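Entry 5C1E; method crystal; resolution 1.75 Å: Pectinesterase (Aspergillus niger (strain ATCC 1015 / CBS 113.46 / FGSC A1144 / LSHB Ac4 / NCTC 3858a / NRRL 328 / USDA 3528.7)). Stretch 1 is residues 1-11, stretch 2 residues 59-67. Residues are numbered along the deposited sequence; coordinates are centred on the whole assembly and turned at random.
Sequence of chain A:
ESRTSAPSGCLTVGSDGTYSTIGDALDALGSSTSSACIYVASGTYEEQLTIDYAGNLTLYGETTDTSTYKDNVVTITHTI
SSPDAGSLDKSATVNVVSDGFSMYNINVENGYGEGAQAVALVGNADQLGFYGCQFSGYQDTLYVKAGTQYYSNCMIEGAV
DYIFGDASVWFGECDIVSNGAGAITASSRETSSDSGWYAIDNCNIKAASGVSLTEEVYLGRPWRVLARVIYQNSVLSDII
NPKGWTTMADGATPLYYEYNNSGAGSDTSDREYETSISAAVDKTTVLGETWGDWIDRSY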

ATOM      1  N   GLU A   1     -18.779  -4.078  11.064  1.00 32.39           N
ATOM      2  CA  GLU A   1     -19.428  -5.376  10.739  1.00 30.44           C
ATOM      3  C   GLU A   1     -18.445  -6.507  11.013  1.00 24.91           C
ATOM      4  O   GLU A   1     -17.235  -6.294  10.993  1.00 22.54           O
ATOM      5  CB  GLU A   1     -19.894  -5.385   9.273  1.00 35.15           C
ATOM      6  CG  GLU A   1     -19.926  -6.756   8.624  1.00 39.12           C
ATOM      7  CD  GLU A   1     -20.298  -6.724   7.155  1.00 45.38           C
ATOM      8  OE1 GLU A   1     -19.649  -7.463   6.366  1.00 47.02           O
ATOM      9  OE2 GLU A   1     -21.235  -5.970   6.804  1.00 50.60           O
ATOM     10  N   SER A   2     -18.969  -7.703  11.274  1.00 21.47           N
ATOM     11  CA  SER A   2     -18.152  -8.913  11.281  1.00 20.22           C
ATOM     12  C   SER A   2     -18.373  -9.628   9.945  1.00 20.67           C
ATOM     13  O   SER A   2     -19.491  -9.667   9.451  1.00 22.37           O
ATOM     14  CB  SER A   2     -18.529  -9.829  12.458  1.00 19.74           C
ATOM     15  OG  SER A   2     -18.395  -9.180  13.726  1.00 18.84           O
ATOM     16  N   ARG A   3     -17.314 -10.146   9.329  1.00 19.35           N
ATOM     17  CA  ARG A   3     -17.469 -10.963   8.132  1.00 19.03           C
ATOM     18  C   ARG A   3     -16.960 -12.366   8.418  1.00 18.49           C
ATOM     19  O   ARG A   3     -15.750 -12.612   8.414  1.00 18.39           O
ATOM     20  CB  ARG A   3     -16.740 -10.350   6.936  1.00 19.53           C
ATOM     21  CG  ARG A   3     -16.933 -11.154   5.653  1.00 20.41           C
ATOM     22  CD  ARG A   3     -16.066 -10.637   4.504  1.00 20.73           C
ATOM     23  NE  ARG A   3     -16.236  -9.203   4.319  1.00 20.99           N
ATOM     24  CZ  ARG A   3     -15.292  -8.279   4.520  1.00 21.56           C
ATOM     25  NH1 ARG A   3     -14.033  -8.604   4.897  1.00 20.33           N
ATOM     26  NH2 ARG A   3     -15.620  -6.992   4.341  1.00 21.53           N
ATOM     27  N   THR A   4     -17.884 -13.282   8.708  1.00 18.50           N
ATOM     28  CA  THR A   4     -17.518 -14.629   9.144  1.00 18.53           C
ATOM     29  C   THR A   4     -18.077 -15.721   8.247  1.00 18.84           C
ATOM     30  O   THR A   4     -18.005 -16.903   8.573  1.00 17.84           O
ATOM     31  CB  THR A   4     -17.954 -14.871  10.593  1.00 19.18           C
ATOM     32  OG1 THR A   4     -19.376 -14.893  10.651  1.00 19.87           O
ATOM     33  CG2 THR A   4     -17.431 -13.751  11.486  1.00 19.26           C
ATOM     34  N   SER A   5     -18.618 -15.322   7.100  1.00 19.42           N
ATOM     35  CA  SER A   5     -18.986 -16.265   6.057  1.00 19.67           C
ATOM     36  C   SER A   5     -19.027 -15.508   4.747  1.00 19.20           C
ATOM     37  O   SER A   5     -18.918 -14.269   4.726  1.00 19.16           O
ATOM     38  CB  SER A   5     -20.329 -16.919   6.351  1.00 20.12           C
ATOM     39  OG  SER A   5     -21.355 -15.958   6.301  1.00 21.80           O
ATOM     40  N   ALA A   6     -19.157 -16.244   3.649  1.00 19.28           N
ATOM     41  CA  ALA A   6     -19.036 -15.627   2.329  1.00 19.06           C
ATOM     42  C   ALA A   6     -20.153 -14.635   2.064  1.00 20.09           C
ATOM     43  O   ALA A   6     -21.317 -14.958   2.231  1.00 20.75           O
ATOM     44  CB  ALA A   6     -19.021 -16.692   1.247  1.00 19.15           C
ATOM     45  N   PRO A   7     -19.804 -13.405   1.668  1.00 21.75           N
ATOM     46  CA  PRO A   7     -20.874 -12.554   1.189  1.00 22.73           C
ATOM     47  C   PRO A   7     -21.587 -13.141  -0.039  1.00 24.43           C
ATOM     48  O   PRO A   7     -21.119 -14.112  -0.659  1.00 22.40           O
ATOM     49  CB  PRO A   7     -20.160 -11.248   0.846  1.00 23.19           C
ATOM     50  CG  PRO A   7     -18.944 -11.239   1.706  1.00 22.66           C
ATOM     51  CD  PRO A   7     -18.531 -12.684   1.793  1.00 22.01           C
ATOM     52  N   SER A   8     -22.716 -12.528  -0.366  1.00 25.98           N
ATOM     53  CA  SER A   8     -23.585 -12.996  -1.429  1.00 29.12           C
ATOM     54  C   SER A   8     -22.805 -13.253  -2.713  1.00 26.20           C
ATOM     55  O   SER A   8     -22.124 -12.377  -3.211  1.00 27.01           O
ATOM     56  CB  SER A   8     -24.681 -11.960  -1.720  1.00 30.51           C
ATOM     57  OG  SER A   8     -25.635 -12.521  -2.604  1.00 35.47           O
ATOM     58  N   GLY A   9     -22.904 -14.471  -3.220  1.00 25.82           N
ATOM     59  CA  GLY A   9     -22.337 -14.826  -4.511  1.00 25.21           C
ATOM     60  C   GLY A   9     -20.861 -15.151  -4.535  1.00 24.56           C
ATOM     61  O   GLY A   9     -20.354 -15.541  -5.582  1.00 23.74           O
ATOM     62  N   CYS A  10     -20.154 -15.014  -3.409  1.00 22.74           N
ATOM     63  CA  CYS A  10     -18.700 -15.181  -3.441  1.00 23.92           C
ATOM     64  C   CYS A  10     -18.292 -16.643  -3.442  1.00 22.19           C
ATOM     65  O   CYS A  10     -18.963 -17.471  -2.850  1.00 22.84           O
ATOM     66  CB  CYS A  10     -18.000 -14.458  -2.278  1.00 24.40           C
ATOM     67  SG  CYS A  10     -18.292 -12.677  -2.228  1.00 29.69           S
ATOM     68  N   LEU A  11     -17.179 -16.931  -4.107  1.00 21.47           N
ATOM     69  CA  LEU A  11     -16.512 -18.229  -4.019  1.00 21.61           C
ATOM     70  C   LEU A  11     -15.866 -18.324  -2.629  1.00 21.04           C
ATOM     71  O   LEU A  11     -15.478 -17.302  -2.061  1.00 20.06           O
ATOM     72  CB  LEU A  11     -15.427 -18.355  -5.086  1.00 22.62           C
ATOM     73  CG  LEU A  11     -15.804 -18.539  -6.562  1.00 24.00           C
ATOM     74  CD1 LEU A  11     -16.656 -17.406  -7.085  1.00 25.47           C
ATOM     75  CD2 LEU A  11     -14.547 -18.675  -7.405  1.00 24.06           C
ATOM     76  N   LEU A  59     -11.847  -9.347  -3.275  1.00 16.93           N
ATOM     77  CA  LEU A  59     -11.358 -10.385  -2.384  1.00 17.58           C
ATOM     78  C   LEU A  59     -11.598  -9.973  -0.923  1.00 17.45           C
ATOM     79  O   LEU A  59     -11.129  -8.913  -0.498  1.00 17.98           O
ATOM     80  CB  LEU A  59      -9.873 -10.584  -2.645  1.00 18.73           C
ATOM     81  CG  LEU A  59      -9.094 -11.736  -2.025  1.00 19.92           C
ATOM     82  CD1 LEU A  59      -9.636 -13.124  -2.367  1.00 19.99           C
ATOM     83  CD2 LEU A  59      -7.665 -11.605  -2.532  1.00 20.38           C
ATOM     84  N   TYR A  60     -12.349 -10.790  -0.180  1.00 16.34           N
ATOM     85  CA  TYR A  60     -12.704 -10.495   1.200  1.00 16.56           C
ATOM     86  C   TYR A  60     -12.047 -11.469   2.130  1.00 16.25           C
ATOM     87  O   TYR A  60     -12.136 -12.672   1.915  1.00 18.04           O
ATOM     88  CB  TYR A  60     -14.192 -10.696   1.430  1.00 17.74           C
ATOM     89  CG  TYR A  60     -15.125  -9.809   0.676  1.00 17.78           C
ATOM     90  CD1 TYR A  60     -15.300  -8.487   1.046  1.00 17.65           C
ATOM     91  CD2 TYR A  60     -15.886 -10.305  -0.369  1.00 18.05           C
ATOM     92  CE1 TYR A  60     -16.209  -7.671   0.382  1.00 18.51           C
ATOM     93  CE2 TYR A  60     -16.788  -9.496  -1.034  1.00 18.73           C
ATOM     94  CZ  TYR A  60     -16.949  -8.180  -0.648  1.00 19.18           C
ATOM     95  OH  TYR A  60     -17.834  -7.380  -1.326  1.00 19.87           O
ATOM     96  N   GLY A  61     -11.467 -10.961   3.208  1.00 15.99           N
ATOM     97  CA  GLY A  61     -10.944 -11.799   4.272  1.00 15.27           C
ATOM     98  C   GLY A  61     -11.880 -11.877   5.458  1.00 15.45           C
ATOM     99  O   GLY A  61     -12.598 -10.931   5.776  1.00 15.43           O
ATOM    100  N   GLU A  62     -11.861 -13.021   6.116  1.00 15.00           N
ATOM    101  CA  GLU A  62     -12.616 -13.236   7.342  1.00 15.83           C
ATOM    102  C   GLU A  62     -12.103 -12.331   8.445  1.00 15.08           C
ATOM    103  O   GLU A  62     -10.888 -12.223   8.642  1.00 15.94           O
ATOM    104  CB  GLU A  62     -12.495 -14.708   7.774  1.00 16.12           C
ATOM    105  CG  GLU A  62     -13.213 -15.017   9.069  1.00 16.93           C
ATOM    106  CD  GLU A  62     -13.107 -16.466   9.497  1.00 18.07           C
ATOM    107  OE1 GLU A  62     -12.574 -17.288   8.761  1.00 16.92           O
ATOM    108  OE2 GLU A  62     -13.569 -16.774  10.616  1.00 21.21           O
ATOM    109  N   THR A  63     -13.019 -11.663   9.146  1.00 14.32           N
ATOM    110  CA  THR A  63     -12.656 -10.856  10.310  1.00 14.31           C
ATOM    111  C   THR A  63     -13.845 -10.519  11.192  1.00 13.99           C
ATOM    112  O   THR A  63     -14.943 -10.347  10.697  1.00 14.14           O
ATOM    113  CB  THR A  63     -11.969  -9.525   9.886  1.00 14.00           C
ATOM    114  OG1 THR A  63     -11.664  -8.750  11.049  1.00 13.59           O
ATOM    115  CG2 THR A  63     -12.843  -8.709   8.951  1.00 14.17           C
ATOM    116  N   THR A  64     -13.602 -10.411  12.502  1.00 14.87           N
ATOM    117  CA  THR A  64     -14.630  -9.991  13.453  1.00 15.37           C
ATOM    118  C   THR A  64     -14.960  -8.496  13.339  1.00 16.21           C
ATOM    119  O   THR A  64     -16.006  -8.064  13.811  1.00 16.66           O
ATOM    120  CB  THR A  64     -14.231 -10.330  14.918  1.00 15.60           C
ATOM    121  OG1 THR A  64     -15.390 -10.293  15.758  1.00 15.60           O
ATOM    122  CG2 THR A  64     -13.182  -9.366  15.447  1.00 15.76           C
ATOM    123  N   ASP A  65     -14.076  -7.720  12.703  1.00 16.20           N
ATOM    124  CA  ASP A  65     -14.245  -6.265  12.568  1.00 16.82           C
ATOM    125  C   ASP A  65     -13.615  -5.804  11.251  1.00 16.52           C
ATOM    126  O   ASP A  65     -12.390  -5.643  11.133  1.00 16.54           O
ATOM    127  CB  ASP A  65     -13.605  -5.548  13.769  1.00 17.68           C
ATOM    128  CG  ASP A  65     -13.837  -4.039  13.758  1.00 18.55           C
ATOM    129  OD1 ASP A  65     -14.393  -3.516  12.775  1.00 18.09           O
ATOM    130  OD2 ASP A  65     -13.478  -3.382  14.765  1.00 18.54           O
ATOM    131  N   THR A  66     -14.463  -5.587  10.259  1.00 16.44           N
ATOM    132  CA  THR A  66     -14.029  -5.181   8.926  1.00 16.53           C
ATOM    133  C   THR A  66     -13.440  -3.765   8.884  1.00 16.89           C
ATOM    134  O   THR A  66     -12.744  -3.431   7.921  1.00 16.34           O
ATOM    135  CB  THR A  66     -15.203  -5.222   7.936  1.00 17.17           C
ATOM    136  OG1 THR A  66     -16.254  -4.392   8.429  1.00 17.58           O
ATOM    137  CG2 THR A  66     -15.736  -6.629   7.755  1.00 17.53           C
ATOM    138  N   SER A  67     -13.731  -2.948   9.908  1.00 16.88           N
ATOM    139  CA  SER A  67     -13.341  -1.536   9.948  1.00 17.89           C
ATOM    140  C   SER A  67     -11.850  -1.312  10.254  1.00 18.08           C
ATOM    141  O   SER A  67     -11.335  -0.184  10.128  1.00 18.04           O
ATOM    142  CB  SER A  67     -14.208  -0.789  10.978  1.00 18.76           C
ATOM    143  OG  SER A  67     -13.759  -1.056  12.303  1.00 19.10           O
TER
HETATM  144  O   HOH W   1     -17.142  -3.024  12.532  1.00 34.41           O

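The N-terminal segment lies along the loop that follows the strand ending at Gly-61, and Arg-3 is the centre of the contact. Its backbone pairs with Thr-63 in a single antiparallel bridge. Arg-3 N donates to Thr-63 O at 2.7 Å, and Thr-63 N donates to Arg-3 O at 3.0 Å.

The Arg-3 side chain leaves the backbone sideways. With chi1 and chi2 both t it is extended, and chi3 is m (-52°). This brings its end nearer to the second stretch, where the guanidinium is buried. One face is covered by Tyr-60, with Arg-3 NE 3.5 Å from Tyr-60 CD1. The opposite face meets the methyl of Thr-66, with Arg-3 NH2 3.4 Å from Thr-66 CG2. At the edge, Arg-3 NH1 donates to Gly-61 O at 2.9 Å. A flat, long donor group suits this slot.

Tyr-60 points toward the first stretch with chi1 m (-64°). Pro-7 lies over one face of its ring, with Pro-7 CG 4.0 Å from the ring centroid in a CH-pi contact. Cys-10 SG sits at the ring edge, 3.7 Å from Tyr-60 CE2. A type II turn from Pro-7 to Cys-10, closed by Cys-10 N to Pro-7 O at 3.1 Å, links these two neighbours. Gly-9 has a positive phi (82°), which glycine adopts easily because it has no CB.

At the chain start, the short Ser-2 side chain, with chi1 m (-58°), sets its hydroxyl on a backbone carbonyl: OG donates to Thr-64 O at 2.6 Å. Thr-66 N donates to Glu-1 O at 3.0 Å. Thr-66 has chi1 p (57°), which leaves CG2 against Arg-3. Asp-65 points away from the first stretch, yet a water links its OD1 to Glu-1 N. OD1 also accepts from Ser-67 N and OG, tying the loop to itself.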